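Local coordinates for histidine triad (HIT) protein (Clostridium difficile, PDB 4EGU), which is of unproven function but binds GMP and zinc, and as a histidine triad protein probably hydrolyses or transfers nucleotides, at residues Phe8-Ile11 against Glu15-Ser18; Pro17-Tyr22 against Ala29-Asn34. One frame throughout, in Å; residues are numbered along the deposited sequence. Where two conformers were deposited one is given.

Contact 1 (Phe8-Ile11 against Glu15-Ser18); sequences FCKI and EIPS. With ZN (zinc ion), chain D; 5GP (guanosine-5'-monophosphate), chain C.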
ATOM      1  N   PHE A   8       6.145   1.433 -18.139  1.00 11.93           N
ATOM      2  CA  PHE A   8       4.862   1.967 -17.668  1.00 11.75           C
ATOM      3  C   PHE A   8       4.557   3.345 -18.258  1.00 12.72           C
ATOM      4  O   PHE A   8       3.382   3.653 -18.451  1.00 13.87           O
ATOM      5  CB  PHE A   8       4.752   1.954 -16.150  1.00 12.14           C
ATOM      6  CG  PHE A   8       4.631   0.571 -15.531  1.00 11.60           C
ATOM      7  CD1 PHE A   8       4.601  -0.599 -16.287  1.00 13.12           C
ATOM      8  CD2 PHE A   8       4.549   0.447 -14.158  1.00 11.39           C
ATOM      9  CE1 PHE A   8       4.497  -1.854 -15.675  1.00 12.87           C
ATOM     10  CE2 PHE A   8       4.444  -0.794 -13.551  1.00 12.38           C
ATOM     11  CZ  PHE A   8       4.416  -1.952 -14.309  1.00 12.46           C
ATOM     12  N   CYS A   9       5.563   4.164 -18.572  1.00 11.77           N
ATOM     13  CA  CYS A   9       5.285   5.385 -19.324  1.00 12.86           C
ATOM     14  C   CYS A   9       4.688   5.036 -20.686  1.00 13.87           C
ATOM     15  O   CYS A   9       3.761   5.686 -21.157  1.00 15.85           O
ATOM     16  CB  CYS A   9       6.546   6.224 -19.515  1.00 12.86           C
ATOM     17  SG  CYS A   9       7.043   7.232 -18.078  1.00 12.99           S
ATOM     18  N   LYS A  10       5.225   4.009 -21.335  1.00 13.64           N
ATOM     19  CA  LYS A  10       4.731   3.605 -22.653  1.00 15.23           C
ATOM     20  C   LYS A  10       3.326   2.992 -22.557  1.00 16.24           C
ATOM     21  O   LYS A  10       2.518   3.190 -23.453  1.00 19.07           O
ATOM     22  CB  LYS A  10       5.679   2.603 -23.305  1.00 16.52           C
ATOM     23  CG  LYS A  10       7.068   3.091 -23.633  1.00 18.89           C
ATOM     24  CD  LYS A  10       7.888   1.930 -24.211  1.00 19.99           C
ATOM     25  CE  LYS A  10       9.339   2.303 -24.475  1.00 20.21           C
ATOM     26  NZ  LYS A  10       9.511   3.322 -25.555  1.00 20.01           N
ATOM     27  N   ILE A  11       3.042   2.248 -21.485  1.00 14.45           N
ATOM     28  CA  ILE A  11       1.705   1.713 -21.261  1.00 15.24           C
ATOM     29  C   ILE A  11       0.734   2.890 -20.939  1.00 17.39           C
ATOM     30  O   ILE A  11      -0.368   2.929 -21.468  1.00 19.03           O
ATOM     31  CB  ILE A  11       1.688   0.598 -20.159  1.00 14.20           C
ATOM     32  CG1 ILE A  11       2.390  -0.671 -20.667  1.00 14.95           C
ATOM     33  CG2 ILE A  11       0.254   0.309 -19.728  1.00 16.66           C
ATOM     34  CD1 ILE A  11       2.491  -1.796 -19.669  1.00 16.55           C
ATOM     35  N   GLU A  15       1.362   3.941 -25.877  1.00 33.73           N
ATOM     36  CA  GLU A  15       2.319   3.528 -26.907  1.00 33.25           C
ATOM     37  C   GLU A  15       2.436   1.998 -26.996  1.00 32.59           C
ATOM     38  O   GLU A  15       2.702   1.446 -28.064  1.00 33.97           O
ATOM     39  CB  GLU A  15       3.697   4.148 -26.607  1.00 33.63           C
ATOM     40  CG  GLU A  15       4.787   3.869 -27.639  1.00 34.29           C
ATOM     41  CD  GLU A  15       6.184   4.181 -27.105  1.00 35.26           C
ATOM     42  OE1 GLU A  15       7.047   3.275 -27.119  1.00 34.11           O
ATOM     43  OE2 GLU A  15       6.420   5.325 -26.664  1.00 35.74           O
ATOM     44  N   ILE A  16       2.220   1.344 -25.857  1.00 30.91           N
ATOM     45  CA  ILE A  16       2.298  -0.112 -25.716  0.50 29.82           C
ATOM     46  C   ILE A  16       0.934  -0.663 -25.309  1.00 28.63           C
ATOM     47  O   ILE A  16       0.279  -0.074 -24.458  1.00 29.60           O
ATOM     48  CB  ILE A  16       3.292  -0.488 -24.591  0.50 30.80           C
ATOM     49  CG1 ILE A  16       4.729  -0.237 -25.040  0.50 31.23           C
ATOM     50  CG2 ILE A  16       3.104  -1.936 -24.159  0.50 31.39           C
ATOM     51  CD1 ILE A  16       4.907  -0.341 -26.518  0.50 31.41           C
ATOM     52  N   PRO A  17       0.503  -1.809 -25.895  1.00 25.27           N
ATOM     53  CA  PRO A  17      -0.802  -2.360 -25.476  1.00 22.69           C
ATOM     54  C   PRO A  17      -0.845  -2.878 -24.040  1.00 18.98           C
ATOM     55  O   PRO A  17       0.144  -3.376 -23.494  1.00 19.37           O
ATOM     56  CB  PRO A  17      -1.027  -3.535 -26.440  1.00 25.52           C
ATOM     57  CG  PRO A  17      -0.168  -3.249 -27.621  1.00 26.74           C
ATOM     58  CD  PRO A  17       1.036  -2.511 -27.076  1.00 25.97           C
ATOM     59  N   SER A  18      -2.026  -2.759 -23.441  1.00 17.46           N
ATOM     60  CA  SER A  18      -2.326  -3.347 -22.154  1.00 16.55           C
ATOM     61  C   SER A  18      -3.824  -3.613 -22.082  1.00 16.23           C
ATOM     62  O   SER A  18      -4.606  -3.138 -22.920  1.00 18.82           O
ATOM     63  CB  SER A  18      -1.914  -2.407 -21.024  1.00 17.73           C
ATOM     64  OG  SER A  18      -2.695  -1.229 -21.020  1.00 19.03           O
TER
HETATM   65 ZN    ZN D 202       7.577   5.845 -16.347  1.00 10.74          ZN
HETATM   66  P   5GP C 201       7.352  -4.814  -9.496  0.80 10.50           P
HETATM   67  O1P 5GP C 201       7.954  -6.158  -9.149  0.80 13.64           O
HETATM   68  O2P 5GP C 201       8.276  -3.833 -10.161  0.80 11.45           O
HETATM   69  O3P 5GP C 201       6.729  -4.210  -8.309  0.80  8.90           O
HETATM   70  O5' 5GP C 201       6.091  -5.066 -10.396  0.80 15.29           O
HETATM   71  C5' 5GP C 201       6.160  -4.880 -11.790  0.80 16.90           C
HETATM   72  C4' 5GP C 201       5.101  -5.682 -12.454  0.80 15.01           C
HETATM   73  O4' 5GP C 201       5.008  -5.275 -13.821  0.80 12.48           O
HETATM   74  C3' 5GP C 201       5.362  -7.190 -12.464  0.80 13.37           C
HETATM   75  O3' 5GP C 201       4.378  -7.861 -11.672  0.80 13.24           O
HETATM   76  C2' 5GP C 201       5.226  -7.580 -13.955  0.80 13.87           C
HETATM   77  O2' 5GP C 201       4.526  -8.783 -14.206  0.80 14.76           O
HETATM   78  C1' 5GP C 201       4.533  -6.354 -14.566  0.80 12.94           C
HETATM   79  N9  5GP C 201       4.865  -6.099 -15.960  0.80 13.59           N
HETATM   80  C8  5GP C 201       6.117  -5.992 -16.444  0.80 16.51           C
HETATM   81  N7  5GP C 201       6.079  -5.706 -17.759  0.80 18.84           N
HETATM   82  C5  5GP C 201       4.777  -5.615 -18.101  0.80 15.00           C
HETATM   83  C6  5GP C 201       4.145  -5.350 -19.307  0.80 15.43           C
HETATM   84  O6  5GP C 201       4.763  -5.135 -20.393  0.80 19.38           O
HETATM   85  N1  5GP C 201       2.804  -5.330 -19.252  0.80 15.17           N
HETATM   86  C2  5GP C 201       2.088  -5.555 -18.120  0.80 12.66           C
HETATM   87  N2  5GP C 201       0.750  -5.511 -18.213  0.80 13.91           N
HETATM   88  N3  5GP C 201       2.657  -5.828 -16.935  0.80 12.34           N
HETATM   89  C4  5GP C 201       4.009  -5.849 -16.950  0.80 14.76           C
HETATM   90  O   HOH W   1       8.730   5.882 -25.469  1.00 38.03           O
HETATM   91  O   HOH W   2      -1.554   0.671 -22.771  1.00 19.63           O
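Lys10 and Glu15 meet twice, through backbone and through charge. The carbonyl oxygen of Lys10, near the end of helix 7-12, takes two amide protons from the chain as it turns back. Glu15 N donates at 2.8 Å to Lys10 O, nearly in line with the C=O bond though the hydrogen bond itself is bent (N-H...O 131°), while Ile16 N comes in from above the carbonyl plane at 3.0 Å from the same Lys10 O. Two donors on one acceptor hold the returning loop against the C-terminal part of this short helix.

The salt bridge lies further out. Glu15 runs extended beyond CG, and Lys10 stays straight until a final bend at chi4 (-66°) turns NZ in to OE1. That oxygen receives NZ of Lys10 on its syn lone pair, 2.9 Å away, and a water joins NZ to the other carboxylate oxygen, OE2, so both oxygens are tied to the ammonium group.

Apolar contacts join the same two segments. In the conformer given, CG1 of Ile16 lies over CB of Lys10 and CG2 of Ile16 rests 3.8 Å from CG1 of Ile11. The other branch of Ile11, CG2, touches the Ser18 hydroxymethyl group. A second water accepts from Ser18 OG and donates to the carbonyl oxygens of Ile11 and Ile16, bridging helix and loop where they diverge.

The helix also faces the ligands: CD1 of Ile11 reaches 3.6 Å from N1 of the guanine, the edge of its neighbour Phe8 meets O4' of the ribose, and Cys9 SG binds the zinc ion at 2.3 Å. With Cys6, His48 and His100, Cys9 completes a Cys2His2 zinc site, its two cysteines in a CxxC arrangement, beside the nucleotide pocket of this HIT domain.

Contact 2 (Pro17-Tyr22 against Ala29-Asn34); sequences PSTKVY and AFNDLN. With 5GP (guanosine-5'-monophosphate), chain C.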
ATOM      1  N   PRO A  17       0.503  -1.809 -25.895  1.00 25.27           N
ATOM      2  CA  PRO A  17      -0.802  -2.360 -25.476  1.00 22.69           C
ATOM      3  C   PRO A  17      -0.845  -2.878 -24.040  1.00 18.98           C
ATOM      4  O   PRO A  17       0.144  -3.376 -23.494  1.00 19.37           O
ATOM      5  CB  PRO A  17      -1.027  -3.535 -26.440  1.00 25.52           C
ATOM      6  CG  PRO A  17      -0.168  -3.249 -27.621  1.00 26.74           C
ATOM      7  CD  PRO A  17       1.036  -2.511 -27.076  1.00 25.97           C
ATOM      8  N   SER A  18      -2.026  -2.759 -23.441  1.00 17.46           N
ATOM      9  CA  SER A  18      -2.326  -3.347 -22.154  1.00 16.55           C
ATOM     10  C   SER A  18      -3.824  -3.613 -22.082  1.00 16.23           C
ATOM     11  O   SER A  18      -4.606  -3.138 -22.920  1.00 18.82           O
ATOM     12  CB  SER A  18      -1.914  -2.407 -21.024  1.00 17.73           C
ATOM     13  OG  SER A  18      -2.695  -1.229 -21.020  1.00 19.03           O
ATOM     14  N   THR A  19      -4.224  -4.358 -21.058  1.00 15.86           N
ATOM     15  CA  THR A  19      -5.626  -4.607 -20.787  1.00 16.45           C
ATOM     16  C   THR A  19      -6.066  -3.658 -19.679  1.00 15.23           C
ATOM     17  O   THR A  19      -5.736  -3.841 -18.509  1.00 15.00           O
ATOM     18  CB  THR A  19      -5.869  -6.070 -20.392  1.00 19.68           C
ATOM     19  OG1 THR A  19      -5.470  -6.925 -21.467  1.00 22.93           O
ATOM     20  CG2 THR A  19      -7.337  -6.309 -20.073  1.00 20.02           C
ATOM     21  N   LYS A  20      -6.817  -2.640 -20.074  1.00 15.75           N
ATOM     22  CA  LYS A  20      -7.185  -1.531 -19.212  1.00 16.63           C
ATOM     23  C   LYS A  20      -8.364  -1.851 -18.311  1.00 15.57           C
ATOM     24  O   LYS A  20      -9.385  -2.389 -18.744  1.00 20.03           O
ATOM     25  CB  LYS A  20      -7.546  -0.352 -20.087  1.00 21.67           C
ATOM     26  CG  LYS A  20      -7.714   0.913 -19.331  1.00 23.34           C
ATOM     27  CD  LYS A  20      -7.891   2.068 -20.269  1.00 24.90           C
ATOM     28  CE  LYS A  20      -9.346   2.350 -20.474  1.00 24.43           C
ATOM     29  NZ  LYS A  20      -9.492   3.612 -21.209  1.00 22.77           N
ATOM     30  N   VAL A  21      -8.206  -1.505 -17.053  1.00 11.22           N
ATOM     31  CA  VAL A  21      -9.194  -1.676 -16.009  1.00 11.30           C
ATOM     32  C   VAL A  21      -9.785  -0.338 -15.552  1.00 10.32           C
ATOM     33  O   VAL A  21     -10.940  -0.266 -15.120  1.00 12.37           O
ATOM     34  CB  VAL A  21      -8.501  -2.399 -14.808  1.00 12.66           C
ATOM     35  CG1 VAL A  21      -9.426  -2.503 -13.614  1.00 14.10           C
ATOM     36  CG2 VAL A  21      -8.010  -3.768 -15.244  1.00 13.36           C
ATOM     37  N   TYR A  22      -8.982   0.717 -15.617  1.00 10.00           N
ATOM     38  CA  TYR A  22      -9.403   2.048 -15.216  1.00  9.58           C
ATOM     39  C   TYR A  22      -8.602   3.066 -15.991  1.00  9.01           C
ATOM     40  O   TYR A  22      -7.400   2.869 -16.215  1.00  9.75           O
ATOM     41  CB  TYR A  22      -9.145   2.257 -13.719  1.00 10.23           C
ATOM     42  CG  TYR A  22      -9.518   3.634 -13.222  1.00  9.74           C
ATOM     43  CD1 TYR A  22     -10.783   3.875 -12.699  1.00 10.69           C
ATOM     44  CD2 TYR A  22      -8.636   4.697 -13.301  1.00  9.79           C
ATOM     45  CE1 TYR A  22     -11.138   5.125 -12.250  1.00 11.16           C
ATOM     46  CE2 TYR A  22      -8.994   5.968 -12.864  1.00 10.10           C
ATOM     47  CZ  TYR A  22     -10.266   6.171 -12.340  1.00 10.21           C
ATOM     48  OH  TYR A  22     -10.676   7.400 -11.870  1.00 11.58           O
ATOM     49  N   ALA A  29      -5.118   2.008 -14.729  1.00  9.09           N
ATOM     50  CA  ALA A  29      -4.944   0.688 -14.135  1.00  8.48           C
ATOM     51  C   ALA A  29      -5.084  -0.353 -15.217  1.00  9.28           C
ATOM     52  O   ALA A  29      -5.915  -0.200 -16.127  1.00 10.52           O
ATOM     53  CB  ALA A  29      -5.937   0.414 -13.012  1.00  8.72           C
ATOM     54  N   PHE A  30      -4.289  -1.410 -15.136  1.00  9.34           N
ATOM     55  CA  PHE A  30      -4.248  -2.415 -16.164  1.00 10.12           C
ATOM     56  C   PHE A  30      -3.846  -3.748 -15.545  1.00 10.15           C
ATOM     57  O   PHE A  30      -3.244  -3.799 -14.481  1.00 10.16           O
ATOM     58  CB  PHE A  30      -3.302  -1.986 -17.330  1.00 11.87           C
ATOM     59  CG  PHE A  30      -1.884  -1.624 -16.895  1.00 10.96           C
ATOM     60  CD1 PHE A  30      -1.560  -0.365 -16.394  1.00 12.84           C
ATOM     61  CD2 PHE A  30      -0.874  -2.572 -16.954  1.00 12.03           C
ATOM     62  CE1 PHE A  30      -0.263  -0.067 -15.978  1.00 13.74           C
ATOM     63  CE2 PHE A  30       0.421  -2.272 -16.555  1.00 12.95           C
ATOM     64  CZ  PHE A  30       0.721  -1.022 -16.057  1.00 14.23           C
ATOM     65  N   ASN A  31      -4.173  -4.843 -16.204  1.00 10.96           N
ATOM     66  CA  ASN A  31      -3.818  -6.137 -15.639  1.00 10.89           C
ATOM     67  C   ASN A  31      -2.328  -6.394 -15.698  1.00 10.96           C
ATOM     68  O   ASN A  31      -1.666  -6.060 -16.682  1.00 12.59           O
ATOM     69  CB  ASN A  31      -4.551  -7.234 -16.375  1.00 12.77           C
ATOM     70  CG  ASN A  31      -6.034  -7.223 -16.095  1.00 12.92           C
ATOM     71  OD1 ASN A  31      -6.492  -6.851 -15.004  1.00 14.39           O
ATOM     72  ND2 ASN A  31      -6.791  -7.679 -17.063  1.00 18.18           N
ATOM     73  N   ASP A  32      -1.818  -7.037 -14.665  1.00 11.65           N
ATOM     74  CA  ASP A  32      -0.427  -7.429 -14.661  0.80 10.62           C
ATOM     75  C   ASP A  32      -0.229  -8.505 -15.726  1.00 12.46           C
ATOM     76  O   ASP A  32      -1.054  -9.390 -15.831  1.00 14.44           O
ATOM     77  CB  ASP A  32      -0.065  -7.971 -13.290  0.80 10.55           C
ATOM     78  CG  ASP A  32       1.426  -8.079 -13.085  0.80 10.89           C
ATOM     79  OD1 ASP A  32       2.029  -8.979 -13.693  0.80 13.05           O
ATOM     80  OD2 ASP A  32       1.979  -7.275 -12.322  0.80 11.81           O
ATOM     81  N   LEU A  33       0.876  -8.430 -16.470  1.00 13.64           N
ATOM     82  CA  LEU A  33       1.193  -9.422 -17.501  1.00 15.45           C
ATOM     83  C   LEU A  33       1.401 -10.824 -16.919  1.00 15.27           C
ATOM     84  O   LEU A  33       1.164 -11.819 -17.602  1.00 17.47           O
ATOM     85  CB  LEU A  33       2.451  -8.987 -18.252  1.00 17.69           C
ATOM     86  CG  LEU A  33       2.931  -9.888 -19.391  1.00 21.23           C
ATOM     87  CD1 LEU A  33       1.836 -10.112 -20.420  1.00 23.60           C
ATOM     88  CD2 LEU A  33       4.140  -9.266 -20.024  1.00 23.01           C
ATOM     89  N   ASN A  34       1.860 -10.887 -15.670  1.00 14.00           N
ATOM     90  CA  ASN A  34       2.237 -12.130 -15.002  1.00 15.51           C
ATOM     91  C   ASN A  34       1.467 -12.248 -13.686  1.00 15.33           C
ATOM     92  O   ASN A  34       2.054 -12.155 -12.607  1.00 15.69           O
ATOM     93  CB  ASN A  34       3.760 -12.158 -14.753  1.00 16.72           C
ATOM     94  CG  ASN A  34       4.575 -11.916 -16.025  1.00 18.87           C
ATOM     95  OD1 ASN A  34       5.203 -10.853 -16.191  1.00 22.17           O
ATOM     96  ND2 ASN A  34       4.551 -12.870 -16.930  1.00 19.79           N
TER
HETATM   97  P   5GP C 201       7.352  -4.814  -9.496  0.80 10.50           P
HETATM   98  O1P 5GP C 201       7.954  -6.158  -9.149  0.80 13.64           O
HETATM   99  O2P 5GP C 201       8.276  -3.833 -10.161  0.80 11.45           O
HETATM  100  O3P 5GP C 201       6.729  -4.210  -8.309  0.80  8.90           O
HETATM  101  O5' 5GP C 201       6.091  -5.066 -10.396  0.80 15.29           O
HETATM  102  C5' 5GP C 201       6.160  -4.880 -11.790  0.80 16.90           C
HETATM  103  C4' 5GP C 201       5.101  -5.682 -12.454  0.80 15.01           C
HETATM  104  O4' 5GP C 201       5.008  -5.275 -13.821  0.80 12.48           O
HETATM  105  C3' 5GP C 201       5.362  -7.190 -12.464  0.80 13.37           C
HETATM  106  O3' 5GP C 201       4.378  -7.861 -11.672  0.80 13.24           O
HETATM  107  C2' 5GP C 201       5.226  -7.580 -13.955  0.80 13.87           C
HETATM  108  O2' 5GP C 201       4.526  -8.783 -14.206  0.80 14.76           O
HETATM  109  C1' 5GP C 201       4.533  -6.354 -14.566  0.80 12.94           C
HETATM  110  N9  5GP C 201       4.865  -6.099 -15.960  0.80 13.59           N
HETATM  111  C8  5GP C 201       6.117  -5.992 -16.444  0.80 16.51           C
HETATM  112  N7  5GP C 201       6.079  -5.706 -17.759  0.80 18.84           N
HETATM  113  C5  5GP C 201       4.777  -5.615 -18.101  0.80 15.00           C
HETATM  114  C6  5GP C 201       4.145  -5.350 -19.307  0.80 15.43           C
HETATM  115  O6  5GP C 201       4.763  -5.135 -20.393  0.80 19.38           O
HETATM  116  N1  5GP C 201       2.804  -5.330 -19.252  0.80 15.17           N
HETATM  117  C2  5GP C 201       2.088  -5.555 -18.120  0.80 12.66           C
HETATM  118  N2  5GP C 201       0.750  -5.511 -18.213  0.80 13.91           N
HETATM  119  N3  5GP C 201       2.657  -5.828 -16.935  0.80 12.34           N
HETATM  120  C4  5GP C 201       4.009  -5.849 -16.950  0.80 14.76           C
HETATM  121  O   HOH W   3      -2.317  -5.565 -19.321  1.00 17.24           O
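Residues 20-22 and 29-31 pair as an antiparallel beta hairpin broken by a classic bulge: Val21 N and Tyr22 N both donate to Ala29 O, at 2.8 and 3.2 Å, from the same face of its carbonyl plane. Ala29 N returns a bond to Tyr22 O, and beyond the bulge Asn31 N binds Thr19 O in that carbonyl's plane. A water links Thr19 N to Asn31 O.

Among the side chains, Ala29 CB packs on CB of Tyr22 at 3.8 Å, on the side covered by Ile73 of helix 61-77. The Asn31 amide meets a methyl group at each of its two ends: its OD1 meets CG2 of Val21, whose side chain crosses it at about a right angle, and its ND2 meets CG2 of Thr19. The edge of the Phe30 ring, in plane, meets N2 of the guanine.

The hairpin strand then runs into the GMP site. Asn31 O accepts from N2 of the guanine at 2.9 Å. Asp32 opens an Asx turn; in the conformer given, its OD1 accepts from Asn34 N on the anti lone pair, while OD2 accepts from the ribose O3' at 2.6 Å.

Contact 1 comes first along the chain and contact 2 begins where it ends, sharing Pro17 and Ser18; their centres lie 9 Å apart, on the same side of the chain's centre. Helix 7-12 leads through the loop into strand 20-23, an outermost strand, within this chain, of the antiparallel sheet, and strand 27-31 lies next to it. The two contacts touch where CD1 of Ile11 packs 3.8 Å from CE2 of Phe30 and where the rings of Phe8 and Phe30 meet edge to face. Both reach the bound GMP, so the zinc-bearing helix and the end of the hairpin together form part of one nucleotide pocket.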